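Local coordinates for protein enoyl-CoA hydratase/isomerase (Shewanella pealeana, PDB 4KPK) that belongs to the enoyl-CoA hydratase/isomerase family and probably acts as an isomerase or hydratase on acyl-CoA substrates, at residues M129-P134 and V185-G190. Residues are numbered along the deposited sequence; the frame is centred on the assembly and turned at random.
Sequences MLDKFP and VTRAMG
Asp131 and Arg187 each carry CG anti to the backbone N (chi1 -174° and -166°), which sends the two side chains at each other from opposite directions, and a bend at chi3 of Arg187 turns its guanidinium end-on to the carboxylate. The result is a bidentate salt bridge within the crotonase fold, linking helix 113-132 to helix 182-189 where the backbones stay far apart: the nearest CA atoms, of Asp131 and Val185, are 11.2 Å from each other. Arg187 NH2 donates to Asp131 OD1 at 2.9 Å, approaching from above the carboxylate plane, while Arg187 NH1 reaches Asp131 OD2 at 3.2 Å on its syn side. The carboxylate and guanidinium planes are 47° apart, with Asp131 CG at the edge of the guanidinium and in its plane. Lys132 NZ comes to Asp131 OD2 on the anti side, somewhat out of the carboxylate plane, and this oxygen therefore accepts from two cationic donors. At the trimer interface, Arg195 of a neighbouring subunit forms a salt bridge with Asp131 OD1; Arg187 NH1 also pairs with Glu252 in a salt bridge, and Arg187 NH2 donates to the carbonyl O of Cys154. An alanine replacing Asp131 would probably deprive Lys132 and that Arg195 of a shared carboxylate, and Arg187, still paired with Glu252, of its link to helix 113-132. Arg187 NH1 also makes a weak, bent hydrogen bond to Asp131 OD1, 3.4 Å long.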
HETATM    1  N   MSE A 129       7.262   3.208  20.872  1.00 23.45           N
HETATM    2  CA  MSE A 129       7.413   4.558  21.349  1.00 29.04           C
HETATM    3  C   MSE A 129       7.939   5.504  20.283  1.00 25.41           C
HETATM    4  O   MSE A 129       7.549   6.677  20.258  1.00 26.61           O
HETATM    5  CB  MSE A 129       8.444   4.734  22.467  1.00 33.83           C
HETATM    6  CG  MSE A 129       8.057   4.003  23.759  1.00 42.86           C
HETATM    7 SE   MSE A 129       9.383   4.378  25.191  1.00 52.15          SE
HETATM    8  CE  MSE A 129      10.174   6.021  24.489  1.00 38.11           C
ATOM      9  N   LEU A 130       8.844   5.055  19.444  1.00 20.36           N
ATOM     10  CA  LEU A 130       9.268   5.916  18.326  1.00 20.47           C
ATOM     11  C   LEU A 130       8.164   6.154  17.336  1.00 20.65           C
ATOM     12  O   LEU A 130       7.856   7.279  16.975  1.00 20.24           O
ATOM     13  CB  LEU A 130      10.455   5.284  17.594  1.00 21.95           C
ATOM     14  CG  LEU A 130      10.986   6.096  16.392  1.00 23.84           C
ATOM     15  CD1 LEU A 130      11.373   7.515  16.776  1.00 23.60           C
ATOM     16  CD2 LEU A 130      12.139   5.360  15.733  1.00 22.37           C
ATOM     17  N   ASP A 131       7.537   5.081  16.909  1.00 23.93           N
ATOM     18  CA  ASP A 131       6.483   5.185  15.935  1.00 26.14           C
ATOM     19  C   ASP A 131       5.329   6.134  16.407  1.00 28.26           C
ATOM     20  O   ASP A 131       4.734   6.885  15.584  1.00 24.50           O
ATOM     21  CB  ASP A 131       5.975   3.792  15.626  1.00 25.92           C
ATOM     22  CG  ASP A 131       4.987   3.783  14.528  1.00 29.54           C
ATOM     23  OD1 ASP A 131       5.290   4.496  13.569  1.00 30.96           O
ATOM     24  OD2 ASP A 131       3.909   3.109  14.623  1.00 32.75           O
ATOM     25  N   LYS A 132       5.079   6.134  17.723  1.00 24.81           N
ATOM     26  CA  LYS A 132       3.967   6.894  18.344  1.00 26.65           C
ATOM     27  C   LYS A 132       4.465   8.238  18.869  1.00 26.41           C
ATOM     28  O   LYS A 132       3.683   9.042  19.298  1.00 25.87           O
ATOM     29  CB  LYS A 132       3.343   6.074  19.518  1.00 29.08           C
ATOM     30  CG  LYS A 132       2.099   5.253  19.231  1.00 31.35           C
ATOM     31  CD  LYS A 132       2.184   4.561  17.922  1.00 34.57           C
ATOM     32  CE  LYS A 132       1.168   3.441  17.755  1.00 37.47           C
ATOM     33  NZ  LYS A 132       1.818   2.379  16.877  1.00 38.08           N
ATOM     34  N   PHE A 133       5.760   8.538  18.760  1.00 26.78           N
ATOM     35  CA  PHE A 133       6.299   9.792  19.304  1.00 26.80           C
ATOM     36  C   PHE A 133       5.451  10.954  18.806  1.00 28.75           C
ATOM     37  O   PHE A 133       5.211  11.024  17.611  1.00 28.17           O
ATOM     38  CB  PHE A 133       7.749   9.973  18.844  1.00 28.05           C
ATOM     39  CG  PHE A 133       8.555  10.911  19.690  1.00 24.11           C
ATOM     40  CD1 PHE A 133       9.078  10.487  20.906  1.00 22.73           C
ATOM     41  CD2 PHE A 133       8.846  12.196  19.245  1.00 25.97           C
ATOM     42  CE1 PHE A 133       9.846  11.321  21.675  1.00 21.84           C
ATOM     43  CE2 PHE A 133       9.610  13.072  20.018  1.00 25.61           C
ATOM     44  CZ  PHE A 133      10.098  12.646  21.249  1.00 23.36           C
ATOM     45  N   PRO A 134       4.923  11.822  19.722  1.00 28.56           N
ATOM     46  CA  PRO A 134       3.864  12.777  19.346  1.00 27.25           C
ATOM     47  C   PRO A 134       4.391  14.055  18.710  1.00 29.57           C
ATOM     48  O   PRO A 134       3.768  15.121  18.817  1.00 29.08           O
ATOM     49  CB  PRO A 134       3.161  13.093  20.707  1.00 27.34           C
ATOM     50  CG  PRO A 134       4.227  12.835  21.715  1.00 27.24           C
ATOM     51  CD  PRO A 134       4.989  11.641  21.187  1.00 27.76           C
ATOM     52  N   VAL A 185       8.006  -2.162   9.102  1.00 22.72           N
ATOM     53  CA  VAL A 185       8.734  -2.256   7.838  1.00 22.09           C
ATOM     54  C   VAL A 185       7.746  -2.548   6.735  1.00 23.03           C
ATOM     55  O   VAL A 185       7.847  -1.975   5.659  1.00 20.47           O
ATOM     56  CB  VAL A 185       9.849  -3.280   7.909  1.00 22.56           C
ATOM     57  CG1 VAL A 185      10.343  -3.691   6.524  1.00 23.49           C
ATOM     58  CG2 VAL A 185      10.975  -2.732   8.770  1.00 23.00           C
ATOM     59  N   THR A 186       6.760  -3.395   7.049  1.00 23.15           N
ATOM     60  CA  THR A 186       5.699  -3.771   6.130  1.00 23.14           C
ATOM     61  C   THR A 186       4.792  -2.601   5.789  1.00 21.69           C
ATOM     62  O   THR A 186       4.378  -2.396   4.613  1.00 21.83           O
ATOM     63  CB  THR A 186       4.912  -4.989   6.690  1.00 23.73           C
ATOM     64  OG1 THR A 186       5.839  -6.025   6.924  1.00 25.31           O
ATOM     65  CG2 THR A 186       3.925  -5.521   5.696  1.00 24.10           C
ATOM     66  N   ARG A 187       4.488  -1.809   6.788  1.00 22.32           N
ATOM     67  CA  ARG A 187       3.727  -0.612   6.535  1.00 22.19           C
ATOM     68  C   ARG A 187       4.474   0.290   5.517  1.00 24.34           C
ATOM     69  O   ARG A 187       3.859   0.896   4.642  1.00 26.69           O
ATOM     70  CB  ARG A 187       3.518   0.172   7.819  1.00 22.69           C
ATOM     71  CG  ARG A 187       2.464   1.234   7.724  1.00 22.32           C
ATOM     72  CD  ARG A 187       2.376   2.054   8.984  1.00 23.57           C
ATOM     73  NE  ARG A 187       3.686   2.337   9.478  1.00 26.25           N
ATOM     74  CZ  ARG A 187       3.980   2.747  10.707  1.00 27.30           C
ATOM     75  NH1 ARG A 187       3.033   2.894  11.601  1.00 24.89           N
ATOM     76  NH2 ARG A 187       5.254   3.024  11.030  1.00 27.46           N
ATOM     77  N   ALA A 188       5.781   0.388   5.644  1.00 21.76           N
ATOM     78  CA  ALA A 188       6.534   1.312   4.803  1.00 22.72           C
ATOM     79  C   ALA A 188       6.650   0.836   3.381  1.00 23.61           C
ATOM     80  O   ALA A 188       6.261   1.524   2.488  1.00 23.39           O
ATOM     81  CB  ALA A 188       7.898   1.500   5.398  1.00 22.25           C
HETATM   82  N   MSE A 189       7.162  -0.368   3.198  1.00 27.29           N
HETATM   83  CA  MSE A 189       7.508  -0.906   1.877  1.00 28.46           C
HETATM   84  C   MSE A 189       6.430  -1.739   1.224  1.00 27.99           C
HETATM   85  O   MSE A 189       6.472  -1.965   0.009  1.00 26.59           O
HETATM   86  CB  MSE A 189       8.787  -1.705   2.026  1.00 28.69           C
HETATM   87  CG  MSE A 189       8.601  -3.171   2.388  1.00 35.04           C
HETATM   88 SE   MSE A 189      10.312  -4.191   2.509  1.00 40.78          SE
HETATM   89  CE  MSE A 189      11.395  -3.554   1.008  1.00 43.88           C
ATOM     90  N   GLY A 190       5.427  -2.165   2.001  1.00 24.46           N
ATOM     91  CA  GLY A 190       4.321  -2.949   1.478  1.00 25.41           C
ATOM     92  C   GLY A 190       4.608  -4.471   1.509  1.00 24.92           C
ATOM     93  O   GLY A 190       5.758  -4.893   1.515  1.00 26.60           O
TER